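Local coordinates for protein LacI family sugar-binding transcriptional regulator (Enterococcus faecalis V583, PDB 4RK0) that probably regulates transcription by binding DNA and carries a sugar-binding core in whose pocket ribose is held, at residues D103-D108 against A241-E246; R27-V32 against F38-C43; K87-V92 against E246-P251. All coordinates share one frame; numbering follows the deposited sequence.

Contact 1: residues D103-D108 against A241-E246; sequences DAVLTD and ATLLLE
Strand 103-107 and helix 233-249 come closest at D103 and L243, whose CA atoms stand 7.7 Å apart, so the two backbones do not meet directly; side chains and one water span the gap. In this periplasmic-binding-protein-like fold of the LacI family the strand belongs to the mixed sheet that contains the first strand of the chain, and the helix packs against that sheet. L243 reaches toward the strand: its side chain is extended at chi2 (-175°), which carries CD1 out from the helix until it lies 4.1 Å from V105 CG2, the two side chains meeting at a slant. V105 has CG1 anti to its N (chi1 -169°), leaving CG2 as the branch that touches the leucine. I91 of the neighbouring strand 90-93 packs on both residues as well as on D103, while L236 and T240, one to two turns earlier in the helix, also cover V105; the apolar pair is therefore enclosed by the layer between sheet and helix.

D103 brings a charge to the end of this layer. OD1 accepts a hydrogen bond from E256 N, and OD2 forms a salt bridge with R247 NE, one turn beyond L243. Two polar partners and a water tie down this buried carboxylate, and the nearby arginine would be expected to favour the ionised form of the aspartate. Its approach to the helix backbone is loose, with D103 OD2 4.1 Å from L243 O. Two such acceptors would not bond to each other; instead the water donates to both, 2.7 Å from D103 OD2 and 2.7 Å from L243 O.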
ATOM      1  N   ASP A 103       0.593   7.732 -26.306  1.00 37.18           N
ATOM      2  CA  ASP A 103      -0.274   6.753 -25.754  1.00 28.49           C
ATOM      3  C   ASP A 103      -0.765   7.244 -24.390  1.00 41.87           C
ATOM      4  O   ASP A 103      -0.062   7.991 -23.704  1.00 34.60           O
ATOM      5  CB  ASP A 103       0.495   5.432 -25.563  1.00 35.60           C
ATOM      6  CG  ASP A 103       0.830   4.763 -26.880  1.00 50.89           C
ATOM      7  OD1 ASP A 103       0.181   5.081 -27.889  1.00 42.95           O
ATOM      8  OD2 ASP A 103       1.735   3.910 -26.895  1.00 43.28           O
ATOM      9  N   ALA A 104      -1.958   6.802 -24.021  1.00 35.43           N
ATOM     10  CA  ALA A 104      -2.565   7.091 -22.708  1.00 37.75           C
ATOM     11  C   ALA A 104      -3.663   6.088 -22.371  1.00 51.50           C
ATOM     12  O   ALA A 104      -4.418   5.641 -23.237  1.00 35.46           O
ATOM     13  CB  ALA A 104      -3.141   8.503 -22.676  1.00 34.16           C
ATOM     14  N   VAL A 105      -3.776   5.738 -21.100  1.00 28.26           N
ATOM     15  CA  VAL A 105      -4.922   4.922 -20.666  1.00 27.92           C
ATOM     16  C   VAL A 105      -5.626   5.656 -19.537  1.00 32.22           C
ATOM     17  O   VAL A 105      -5.025   5.854 -18.494  1.00 30.90           O
ATOM     18  CB  VAL A 105      -4.476   3.558 -20.150  1.00 27.11           C
ATOM     19  CG1 VAL A 105      -5.709   2.671 -19.981  1.00 26.98           C
ATOM     20  CG2 VAL A 105      -3.479   2.936 -21.119  1.00 35.03           C
ATOM     21  N   LEU A 106      -6.867   6.071 -19.767  1.00 26.55           N
ATOM     22  CA  LEU A 106      -7.646   6.792 -18.787  1.00 37.29           C
ATOM     23  C   LEU A 106      -8.670   5.862 -18.159  1.00 39.04           C
ATOM     24  O   LEU A 106      -8.921   4.762 -18.664  1.00 29.94           O
ATOM     25  CB  LEU A 106      -8.370   7.949 -19.461  1.00 33.99           C
ATOM     26  CG  LEU A 106      -7.438   9.105 -19.900  1.00 37.43           C
ATOM     27  CD1 LEU A 106      -6.661   8.758 -21.159  1.00 40.78           C
ATOM     28  CD2 LEU A 106      -8.234  10.388 -20.064  1.00 49.34           C
ATOM     29  N   THR A 107      -9.258   6.284 -17.045  1.00 23.35           N
ATOM     30  CA  THR A 107     -10.478   5.685 -16.609  1.00 31.32           C
ATOM     31  C   THR A 107     -11.518   6.783 -16.636  1.00 29.65           C
ATOM     32  O   THR A 107     -11.186   7.983 -16.722  1.00 34.28           O
ATOM     33  CB  THR A 107     -10.370   5.029 -15.224  1.00 32.29           C
ATOM     34  OG1 THR A 107     -10.207   6.046 -14.239  1.00 35.50           O
ATOM     35  CG2 THR A 107      -9.206   4.084 -15.166  1.00 33.17           C
ATOM     36  N   ASP A 108     -12.780   6.392 -16.570  1.00 30.58           N
ATOM     37  CA  ASP A 108     -13.831   7.332 -16.853  1.00 29.23           C
ATOM     38  C   ASP A 108     -14.251   8.174 -15.644  1.00 30.75           C
ATOM     39  O   ASP A 108     -15.314   7.978 -15.093  1.00 28.18           O
ATOM     40  CB  ASP A 108     -15.037   6.611 -17.443  1.00 29.78           C
ATOM     41  CG  ASP A 108     -15.977   7.566 -18.182  1.00 40.38           C
ATOM     42  OD1 ASP A 108     -15.958   8.815 -17.948  1.00 33.84           O
ATOM     43  OD2 ASP A 108     -16.750   7.050 -19.002  1.00 51.23           O
ATOM     44  N   ALA A 241       1.013  -1.250 -19.325  1.00 24.51           N
ATOM     45  CA  ALA A 241       2.271  -1.940 -19.632  1.00 29.21           C
ATOM     46  C   ALA A 241       2.185  -2.586 -21.003  1.00 38.63           C
ATOM     47  O   ALA A 241       3.164  -2.610 -21.751  1.00 40.92           O
ATOM     48  CB  ALA A 241       2.577  -3.002 -18.586  1.00 30.41           C
ATOM     49  N   THR A 242       1.014  -3.108 -21.324  1.00 34.64           N
ATOM     50  CA  THR A 242       0.865  -3.893 -22.553  1.00 35.60           C
ATOM     51  C   THR A 242       1.064  -2.959 -23.706  1.00 32.81           C
ATOM     52  O   THR A 242       1.821  -3.255 -24.621  1.00 32.60           O
ATOM     53  CB  THR A 242      -0.493  -4.598 -22.622  1.00 34.02           C
ATOM     54  OG1 THR A 242      -0.563  -5.554 -21.542  1.00 36.53           O
ATOM     55  CG2 THR A 242      -0.659  -5.367 -23.943  1.00 36.20           C
ATOM     56  N   LEU A 243       0.388  -1.818 -23.656  1.00 40.46           N
ATOM     57  CA  LEU A 243       0.528  -0.818 -24.706  1.00 34.24           C
ATOM     58  C   LEU A 243       1.920  -0.269 -24.821  1.00 35.20           C
ATOM     59  O   LEU A 243       2.382  -0.015 -25.928  1.00 49.50           O
ATOM     60  CB  LEU A 243      -0.474   0.299 -24.524  1.00 27.35           C
ATOM     61  CG  LEU A 243      -1.920  -0.033 -24.861  1.00 46.03           C
ATOM     62  CD1 LEU A 243      -2.720   1.231 -24.722  1.00 36.47           C
ATOM     63  CD2 LEU A 243      -2.081  -0.604 -26.264  1.00 76.97           C
ATOM     64  N   LEU A 244       2.635  -0.133 -23.706  1.00 38.98           N
ATOM     65  CA  LEU A 244       3.996   0.388 -23.781  1.00 41.41           C
ATOM     66  C   LEU A 244       4.913  -0.632 -24.407  1.00 55.46           C
ATOM     67  O   LEU A 244       5.736  -0.294 -25.241  1.00 32.50           O
ATOM     68  CB  LEU A 244       4.534   0.800 -22.403  1.00 40.74           C
ATOM     69  CG  LEU A 244       5.971   1.322 -22.339  1.00 37.13           C
ATOM     70  CD1 LEU A 244       6.152   2.575 -23.194  1.00 35.94           C
ATOM     71  CD2 LEU A 244       6.322   1.633 -20.886  1.00 30.26           C
ATOM     72  N   LEU A 245       4.795  -1.886 -23.998  1.00 35.03           N
ATOM     73  CA  LEU A 245       5.652  -2.919 -24.591  1.00 30.63           C
ATOM     74  C   LEU A 245       5.389  -3.096 -26.091  1.00 39.13           C
ATOM     75  O   LEU A 245       6.305  -3.483 -26.847  1.00 39.89           O
ATOM     76  CB  LEU A 245       5.488  -4.238 -23.843  1.00 33.48           C
ATOM     77  CG  LEU A 245       6.249  -4.314 -22.510  1.00 41.41           C
ATOM     78  CD1 LEU A 245       5.996  -5.668 -21.861  1.00 49.30           C
ATOM     79  CD2 LEU A 245       7.741  -4.098 -22.689  1.00101.05           C
ATOM     80  N   GLU A 246       4.169  -2.778 -26.522  1.00 32.13           N
ATOM     81  CA  GLU A 246       3.835  -2.811 -27.941  1.00 46.22           C
ATOM     82  C   GLU A 246       4.586  -1.752 -28.716  1.00 64.86           C
ATOM     83  O   GLU A 246       4.958  -1.988 -29.857  1.00 40.12           O
ATOM     84  CB  GLU A 246       2.346  -2.585 -28.168  1.00 31.44           C
ATOM     85  CG  GLU A 246       1.485  -3.839 -28.147  1.00 69.05           C
ATOM     86  CD  GLU A 246      -0.012  -3.538 -28.179  1.00 40.13           C
ATOM     87  OE1 GLU A 246      -0.411  -2.374 -28.419  1.00 69.64           O
ATOM     88  OE2 GLU A 246      -0.804  -4.469 -27.941  1.00 61.87           O
TER
HETATM   89  O   HOH W   1       1.160   1.443 -27.845  1.00 42.24           O

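Contact 2: residues R27-V32 against F38-C43; sequences RGIESV and FILILC. Unlike the reference sequence in segment 38-43: I41 (reference Met).
E30 OE2, lying against L40 CB, accepts a hydrogen bond from a water 3.1 Å away. That water also accepts from L40 N at 2.9 Å, so it joins the helix side chain to the backbone of strand 39-44. The other oxygen, OE1, accepts a hydrogen bond from the backbone N of N44 of the second subunit, and both oxygens of this buried group thus have a donor. The bend that puts the carboxylate there is at chi2 (-89°): CB points neither at the strand nor away from it, but the folded chain brings OE2 back until it is 3.6 Å from L40 CB. The aliphatic part of the glutamate serves as packing surface too, with E30 CG 3.8 Å from L40 CD1.

L40 CD1 thus touches two neighbouring helix residues. I29 comes in with its CG2 branch, 3.9 Å from L40 CD1, and its side chain crosses that of the leucine at about a right angle, as E30 does. I26 and L33 of the same helix and V12 of strand 9-14 also pack on L40. At the outer edge of the strand, L40 and I41 (methionine in the reference sequence) pair antiparallel with a strand of the second subunit, and I41 packs on I41 of that chain. The sheet therefore continues across the dimer interface. Within the chain, helix 20-35 packs on the strand that follows it, closing the beta-alpha-beta crossover unit formed by strand 9-14, helix 20-35 and strand 39-44.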
ATOM      1  N   ARG A  27       1.358  -3.540  -9.253  1.00 24.85           N
ATOM      2  CA  ARG A  27       1.147  -4.976  -9.489  1.00 23.96           C
ATOM      3  C   ARG A  27       0.625  -5.298 -10.880  1.00 27.77           C
ATOM      4  O   ARG A  27       1.033  -6.278 -11.489  1.00 30.73           O
ATOM      5  CB  ARG A  27       0.136  -5.531  -8.464  1.00 28.32           C
ATOM      6  CG  ARG A  27       0.679  -5.593  -7.078  1.00 38.38           C
ATOM      7  CD  ARG A  27      -0.237  -6.367  -6.150  1.00 46.79           C
ATOM      8  NE  ARG A  27      -0.418  -7.749  -6.582  1.00 39.12           N
ATOM      9  CZ  ARG A  27      -1.517  -8.253  -7.148  1.00 31.92           C
ATOM     10  NH1 ARG A  27      -2.595  -7.516  -7.390  1.00 33.46           N
ATOM     11  NH2 ARG A  27      -1.528  -9.532  -7.477  1.00 37.08           N
ATOM     12  N   GLY A  28      -0.321  -4.503 -11.348  1.00 27.68           N
ATOM     13  CA  GLY A  28      -0.864  -4.655 -12.697  1.00 28.79           C
ATOM     14  C   GLY A  28       0.233  -4.566 -13.734  1.00 41.20           C
ATOM     15  O   GLY A  28       0.367  -5.436 -14.582  1.00 30.53           O
ATOM     16  N   ILE A  29       1.063  -3.541 -13.627  1.00 34.60           N
ATOM     17  CA  ILE A  29       2.214  -3.375 -14.531  1.00 30.46           C
ATOM     18  C   ILE A  29       3.218  -4.508 -14.389  1.00 35.70           C
ATOM     19  O   ILE A  29       3.662  -5.095 -15.405  1.00 33.95           O
ATOM     20  CB  ILE A  29       2.929  -2.033 -14.257  1.00 29.43           C
ATOM     21  CG1 ILE A  29       2.040  -0.857 -14.634  1.00 29.25           C
ATOM     22  CG2 ILE A  29       4.292  -1.949 -14.942  1.00 29.04           C
ATOM     23  CD1 ILE A  29       2.480   0.467 -13.994  1.00 39.62           C
ATOM     24  N   GLU A  30       3.567  -4.829 -13.142  1.00 27.30           N
ATOM     25  CA  GLU A  30       4.557  -5.866 -12.842  1.00 31.24           C
ATOM     26  C   GLU A  30       4.129  -7.183 -13.478  1.00 36.25           C
ATOM     27  O   GLU A  30       4.969  -7.982 -13.925  1.00 39.40           O
ATOM     28  CB  GLU A  30       4.686  -6.108 -11.338  1.00 45.87           C
ATOM     29  CG  GLU A  30       5.556  -5.153 -10.536  1.00 50.39           C
ATOM     30  CD  GLU A  30       7.011  -5.596 -10.489  1.00125.26           C
ATOM     31  OE1 GLU A  30       7.489  -5.993  -9.399  1.00 57.95           O
ATOM     32  OE2 GLU A  30       7.672  -5.567 -11.552  1.00 74.13           O
ATOM     33  N   SER A  31       2.826  -7.425 -13.485  1.00 31.81           N
ATOM     34  CA  SER A  31       2.306  -8.715 -13.960  1.00 39.65           C
ATOM     35  C   SER A  31       2.590  -8.916 -15.427  1.00 39.33           C
ATOM     36  O   SER A  31       2.765 -10.042 -15.885  1.00 35.69           O
ATOM     37  CB  SER A  31       0.803  -8.867 -13.694  1.00 44.02           C
ATOM     38  OG  SER A  31       0.013  -7.954 -14.426  1.00 39.65           O
ATOM     39  N   VAL A  32       2.587  -7.822 -16.177  1.00 35.36           N
ATOM     40  CA  VAL A  32       2.866  -7.871 -17.614  1.00 37.17           C
ATOM     41  C   VAL A  32       4.361  -7.914 -17.883  1.00 37.55           C
ATOM     42  O   VAL A  32       4.848  -8.796 -18.621  1.00 34.90           O
ATOM     43  CB  VAL A  32       2.152  -6.708 -18.327  1.00 34.62           C
ATOM     44  CG1 VAL A  32       2.660  -6.504 -19.750  1.00 42.22           C
ATOM     45  CG2 VAL A  32       0.674  -6.975 -18.345  1.00 32.06           C
ATOM     46  N   PHE A  38      11.133  -7.898 -18.414  1.00 35.28           N
ATOM     47  CA  PHE A  38      11.411  -6.473 -18.162  1.00 33.32           C
ATOM     48  C   PHE A  38      11.484  -6.194 -16.675  1.00 38.78           C
ATOM     49  O   PHE A  38      10.732  -6.786 -15.885  1.00 35.18           O
ATOM     50  CB  PHE A  38      10.354  -5.594 -18.811  1.00 38.48           C
ATOM     51  CG  PHE A  38      10.567  -5.400 -20.284  1.00 43.34           C
ATOM     52  CD1 PHE A  38      10.259  -6.422 -21.175  1.00 72.78           C
ATOM     53  CD2 PHE A  38      11.102  -4.196 -20.788  1.00 34.04           C
ATOM     54  CE1 PHE A  38      10.455  -6.259 -22.537  1.00 52.04           C
ATOM     55  CE2 PHE A  38      11.299  -4.029 -22.153  1.00 62.23           C
ATOM     56  CZ  PHE A  38      10.970  -5.062 -23.027  1.00 50.74           C
ATOM     57  N   ILE A  39      12.399  -5.306 -16.289  1.00 35.31           N
ATOM     58  CA  ILE A  39      12.513  -4.897 -14.899  1.00 29.81           C
ATOM     59  C   ILE A  39      11.909  -3.489 -14.693  1.00 47.54           C
ATOM     60  O   ILE A  39      11.971  -2.634 -15.573  1.00 36.99           O
ATOM     61  CB  ILE A  39      13.964  -4.995 -14.366  1.00 64.46           C
ATOM     62  CG1 ILE A  39      14.904  -4.065 -15.115  1.00 59.27           C
ATOM     63  CG2 ILE A  39      14.480  -6.425 -14.473  1.00 50.80           C
ATOM     64  CD1 ILE A  39      16.308  -4.038 -14.544  1.00 66.95           C
ATOM     65  N   LEU A  40      11.296  -3.283 -13.529  1.00 29.83           N
ATOM     66  CA  LEU A  40      10.550  -2.072 -13.223  1.00 32.95           C
ATOM     67  C   LEU A  40      11.433  -1.169 -12.390  1.00 29.47           C
ATOM     68  O   LEU A  40      11.879  -1.555 -11.315  1.00 33.85           O
ATOM     69  CB  LEU A  40       9.267  -2.423 -12.448  1.00 37.63           C
ATOM     70  CG  LEU A  40       8.215  -1.305 -12.211  1.00 31.09           C
ATOM     71  CD1 LEU A  40       6.835  -1.901 -11.999  1.00 40.88           C
ATOM     72  CD2 LEU A  40       8.591  -0.401 -11.047  1.00 43.73           C
ATOM     73  N   ILE A  41      11.726   0.004 -12.925  1.00 29.19           N
ATOM     74  CA  ILE A  41      12.443   1.051 -12.188  1.00 28.99           C
ATOM     75  C   ILE A  41      11.393   1.897 -11.487  1.00 26.26           C
ATOM     76  O   ILE A  41      10.558   2.491 -12.134  1.00 29.77           O
ATOM     77  CB  ILE A  41      13.239   1.963 -13.161  1.00 39.49           C
ATOM     78  CG1 ILE A  41      14.247   1.153 -13.977  1.00 48.87           C
ATOM     79  CG2 ILE A  41      13.911   3.106 -12.405  1.00 41.72           C
ATOM     80  CD1 ILE A  41      15.171   0.274 -13.174  1.00 48.35           C
ATOM     81  N   LEU A  42      11.434   1.944 -10.160  1.00 33.09           N
ATOM     82  CA  LEU A  42      10.357   2.581  -9.438  1.00 34.14           C
ATOM     83  C   LEU A  42      10.744   3.980  -9.016  1.00 27.97           C
ATOM     84  O   LEU A  42      11.753   4.177  -8.342  1.00 33.86           O
ATOM     85  CB  LEU A  42       9.984   1.771  -8.206  1.00 38.92           C
ATOM     86  CG  LEU A  42       8.850   2.409  -7.405  1.00 34.76           C
ATOM     87  CD1 LEU A  42       7.526   2.310  -8.123  1.00 36.86           C
ATOM     88  CD2 LEU A  42       8.797   1.746  -6.045  1.00 49.78           C
ATOM     89  N   CYS A  43       9.881   4.921  -9.350  1.00 30.76           N
ATOM     90  CA  CYS A  43      10.055   6.299  -8.955  1.00 30.08           C
ATOM     91  C   CYS A  43       8.733   6.857  -8.432  1.00 30.44           C
ATOM     92  O   CYS A  43       7.870   7.276  -9.186  1.00 37.19           O
ATOM     93  CB  CYS A  43      10.500   7.117 -10.147  1.00 33.98           C
ATOM     94  SG  CYS A  43      10.736   8.906  -9.796  1.00 41.78           S
TER
HETATM   95  O   HOH W   2      10.722  -5.560 -11.912  1.00 37.51           O

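Contact 3: residues K87-V92 against E246-P251; sequences KIPFIV and ERIHQP
The planar ring of F90, with I88 O and V92 CG1 in plane at its edge, packs on I79, L83 and R84 of helix 76-86, while the puckered ring of its neighbour P89 meets the end of helix 233-249 through two carbons, CB against the stem of R247 and CG against I248. P89 CB is 3.6 Å from R247 CG and equally 3.6 Å from R247 CD, so the proline sits alongside the arginine's methylenes. Its CG lies 3.7 Å from I248 CG1, the two side chains crossing at about a right angle. In the periplasmic-binding-protein-like fold this joins the entry to strand 90-93, just after the Schellman motif at K87, to the last turn of a helix packed on the same sheet. R247 leaves the helix with CG anti to its backbone N (chi1 -178°) and bends at chi3 (-58°). With NE turned to D103, the NH1 and NH2 ends reach the loop beyond the helix, where NH1 donates to K253 O and NH2 makes a weak bond to D254 O. NH1 also reaches P251 O in a weak, bent bond of 3.2 Å and 130°.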
ATOM      1  N   LYS A  87      13.576   9.522 -28.844  1.00 30.75           N
ATOM      2  CA  LYS A  87      12.708   8.428 -29.321  1.00 46.38           C
ATOM      3  C   LYS A  87      12.500   7.353 -28.244  1.00 49.81           C
ATOM      4  O   LYS A  87      12.484   6.145 -28.546  1.00 37.66           O
ATOM      5  CB  LYS A  87      13.276   7.763 -30.592  1.00 46.79           C
ATOM      6  CG  LYS A  87      13.846   8.698 -31.652  1.00 78.68           C
ATOM      7  CD  LYS A  87      12.787   9.229 -32.592  1.00 72.92           C
ATOM      8  CE  LYS A  87      13.445   9.740 -33.863  1.00113.70           C
ATOM      9  NZ  LYS A  87      12.531  10.593 -34.664  1.00152.97           N
ATOM     10  N   ILE A  88      12.357   7.770 -26.988  1.00 37.69           N
ATOM     11  CA  ILE A  88      12.130   6.794 -25.922  1.00 37.43           C
ATOM     12  C   ILE A  88      10.635   6.768 -25.728  1.00 31.67           C
ATOM     13  O   ILE A  88      10.022   7.785 -25.459  1.00 39.73           O
ATOM     14  CB  ILE A  88      12.868   7.073 -24.607  1.00 50.72           C
ATOM     15  CG1 ILE A  88      14.375   7.057 -24.849  1.00 55.37           C
ATOM     16  CG2 ILE A  88      12.527   5.988 -23.592  1.00 41.18           C
ATOM     17  CD1 ILE A  88      15.217   7.138 -23.594  1.00 42.91           C
ATOM     18  N   PRO A  89      10.035   5.601 -25.944  1.00 32.66           N
ATOM     19  CA  PRO A  89       8.592   5.517 -25.870  1.00 35.42           C
ATOM     20  C   PRO A  89       8.094   5.667 -24.422  1.00 25.60           C
ATOM     21  O   PRO A  89       8.820   5.346 -23.479  1.00 32.58           O
ATOM     22  CB  PRO A  89       8.305   4.115 -26.404  1.00 39.65           C
ATOM     23  CG  PRO A  89       9.517   3.337 -26.052  1.00 46.42           C
ATOM     24  CD  PRO A  89      10.654   4.293 -26.201  1.00 41.31           C
ATOM     25  N   PHE A  90       6.909   6.215 -24.301  1.00 27.11           N
ATOM     26  CA  PHE A  90       6.245   6.392 -23.018  1.00 37.92           C
ATOM     27  C   PHE A  90       4.724   6.346 -23.136  1.00 40.24           C
ATOM     28  O   PHE A  90       4.147   6.353 -24.217  1.00 36.72           O
ATOM     29  CB  PHE A  90       6.673   7.722 -22.396  1.00 30.61           C
ATOM     30  CG  PHE A  90       6.147   8.935 -23.133  1.00 39.25           C
ATOM     31  CD1 PHE A  90       6.836   9.476 -24.202  1.00 40.99           C
ATOM     32  CD2 PHE A  90       4.953   9.505 -22.772  1.00 39.13           C
ATOM     33  CE1 PHE A  90       6.328  10.575 -24.887  1.00 29.33           C
ATOM     34  CE2 PHE A  90       4.443  10.598 -23.440  1.00 39.69           C
ATOM     35  CZ  PHE A  90       5.132  11.140 -24.514  1.00 41.20           C
ATOM     36  N   ILE A  91       4.069   6.280 -21.981  1.00 29.36           N
ATOM     37  CA  ILE A  91       2.636   6.242 -21.906  1.00 21.88           C
ATOM     38  C   ILE A  91       2.235   6.978 -20.612  1.00 23.02           C
ATOM     39  O   ILE A  91       2.961   6.922 -19.640  1.00 28.40           O
ATOM     40  CB  ILE A  91       2.111   4.777 -21.937  1.00 31.14           C
ATOM     41  CG1 ILE A  91       0.588   4.739 -21.989  1.00 32.10           C
ATOM     42  CG2 ILE A  91       2.673   3.956 -20.776  1.00 27.40           C
ATOM     43  CD1 ILE A  91       0.077   3.420 -22.564  1.00 32.18           C
ATOM     44  N   VAL A  92       1.145   7.719 -20.696  1.00 27.35           N
ATOM     45  CA  VAL A  92       0.629   8.529 -19.590  1.00 34.53           C
ATOM     46  C   VAL A  92      -0.744   8.030 -19.109  1.00 36.39           C
ATOM     47  O   VAL A  92      -1.518   7.392 -19.825  1.00 31.60           O
ATOM     48  CB  VAL A  92       0.543  10.044 -19.936  1.00 37.30           C
ATOM     49  CG1 VAL A  92       1.856  10.547 -20.521  1.00 32.82           C
ATOM     50  CG2 VAL A  92      -0.646  10.394 -20.822  1.00 34.89           C
ATOM     51  N   GLU A 246       4.169  -2.778 -26.522  1.00 32.13           N
ATOM     52  CA  GLU A 246       3.835  -2.811 -27.941  1.00 46.22           C
ATOM     53  C   GLU A 246       4.586  -1.752 -28.716  1.00 64.86           C
ATOM     54  O   GLU A 246       4.958  -1.988 -29.857  1.00 40.12           O
ATOM     55  CB  GLU A 246       2.346  -2.585 -28.168  1.00 31.44           C
ATOM     56  CG  GLU A 246       1.485  -3.839 -28.147  1.00 69.05           C
ATOM     57  CD  GLU A 246      -0.012  -3.538 -28.179  1.00 40.13           C
ATOM     58  OE1 GLU A 246      -0.411  -2.374 -28.419  1.00 69.64           O
ATOM     59  OE2 GLU A 246      -0.804  -4.469 -27.941  1.00 61.87           O
ATOM     60  N   ARG A 247       4.784  -0.575 -28.121  1.00 36.95           N
ATOM     61  CA  ARG A 247       5.527   0.478 -28.802  1.00 31.10           C
ATOM     62  C   ARG A 247       7.019   0.141 -28.791  1.00 40.00           C
ATOM     63  O   ARG A 247       7.731   0.371 -29.753  1.00 42.69           O
ATOM     64  CB  ARG A 247       5.214   1.849 -28.195  1.00 34.95           C
ATOM     65  CG  ARG A 247       5.926   2.996 -28.890  1.00 35.76           C
ATOM     66  CD  ARG A 247       5.334   4.354 -28.473  1.00 32.80           C
ATOM     67  NE  ARG A 247       3.896   4.455 -28.767  1.00 35.91           N
ATOM     68  CZ  ARG A 247       3.366   4.668 -29.971  1.00 42.04           C
ATOM     69  NH1 ARG A 247       4.150   4.788 -31.041  1.00 38.65           N
ATOM     70  NH2 ARG A 247       2.048   4.742 -30.122  1.00 35.68           N
ATOM     71  N   ILE A 248       7.488  -0.439 -27.712  1.00 28.63           N
ATOM     72  CA  ILE A 248       8.886  -0.823 -27.622  1.00 34.55           C
ATOM     73  C   ILE A 248       9.187  -1.797 -28.758  1.00 57.93           C
ATOM     74  O   ILE A 248      10.233  -1.720 -29.363  1.00 37.89           O
ATOM     75  CB  ILE A 248       9.241  -1.395 -26.236  1.00 48.36           C
ATOM     76  CG1 ILE A 248       9.347  -0.246 -25.227  1.00 42.29           C
ATOM     77  CG2 ILE A 248      10.553  -2.158 -26.272  1.00 33.74           C
ATOM     78  CD1 ILE A 248       9.396  -0.698 -23.790  1.00 43.46           C
ATOM     79  N   HIS A 249       8.247  -2.682 -29.067  1.00 52.35           N
ATOM     80  CA  HIS A 249       8.480  -3.711 -30.075  1.00 56.95           C
ATOM     81  C   HIS A 249       8.185  -3.226 -31.490  1.00 47.52           C
ATOM     82  O   HIS A 249       8.774  -3.747 -32.433  1.00 49.22           O
ATOM     83  CB  HIS A 249       7.693  -4.982 -29.747  1.00 53.00           C
ATOM     84  CG  HIS A 249       8.189  -5.681 -28.524  1.00 50.35           C
ATOM     85  ND1 HIS A 249       7.350  -6.310 -27.632  1.00 51.17           N
ATOM     86  CD2 HIS A 249       9.441  -5.825 -28.028  1.00 79.52           C
ATOM     87  CE1 HIS A 249       8.063  -6.817 -26.643  1.00 64.87           C
ATOM     88  NE2 HIS A 249       9.336  -6.538 -26.860  1.00 64.03           N
ATOM     89  N   GLN A 250       7.282  -2.252 -31.640  1.00 40.47           N
ATOM     90  CA  GLN A 250       7.089  -1.578 -32.932  1.00 46.06           C
ATOM     91  C   GLN A 250       6.955  -0.045 -32.760  1.00 42.46           C
ATOM     92  O   GLN A 250       5.835   0.517 -32.640  1.00 35.52           O
ATOM     93  CB  GLN A 250       5.960  -2.222 -33.738  1.00 61.64           C
ATOM     94  CG  GLN A 250       4.574  -1.635 -33.578  1.00 59.05           C
ATOM     95  CD  GLN A 250       3.496  -2.581 -34.087  1.00128.00           C
ATOM     96  OE1 GLN A 250       3.790  -3.556 -34.778  1.00 88.83           O
ATOM     97  NE2 GLN A 250       2.241  -2.299 -33.746  1.00 77.47           N
ATOM     98  N   PRO A 251       8.120   0.645 -32.744  1.00 35.98           N
ATOM     99  CA  PRO A 251       8.182   2.059 -32.370  1.00 40.08           C
ATOM    100  C   PRO A 251       7.261   2.995 -33.126  1.00 38.65           C
ATOM    101  O   PRO A 251       6.894   4.059 -32.614  1.00 40.18           O
ATOM    102  CB  PRO A 251       9.633   2.416 -32.640  1.00 43.22           C
ATOM    103  CG  PRO A 251      10.370   1.161 -32.305  1.00 53.88           C
ATOM    104  CD  PRO A 251       9.469   0.047 -32.790  1.00 53.52           C
TER

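All three contacts lie on the same side of the chain's centre and reach the same sheet. Contacts 1 and 3, centred about 10 Å apart, use successive turns of helix 233-249 and share E246; their strands, 103-107 and 90-93, are neighbours, joined by a probable V105 N to V92 O hydrogen bond of 3.1 Å. Along the chain contact 1 is nested within the loop closed by contact 3, while contact 2 closes before either opens. Contact 2 is centred about 13 Å from contact 1, touching it where L245 CD2 lies 3.4 Å from F38 CZ. A241 and T242 pack on V32, so helices 20-35 and 233-249 lie against each other, linking dimer-facing strand 39-44 to the sheet's middle.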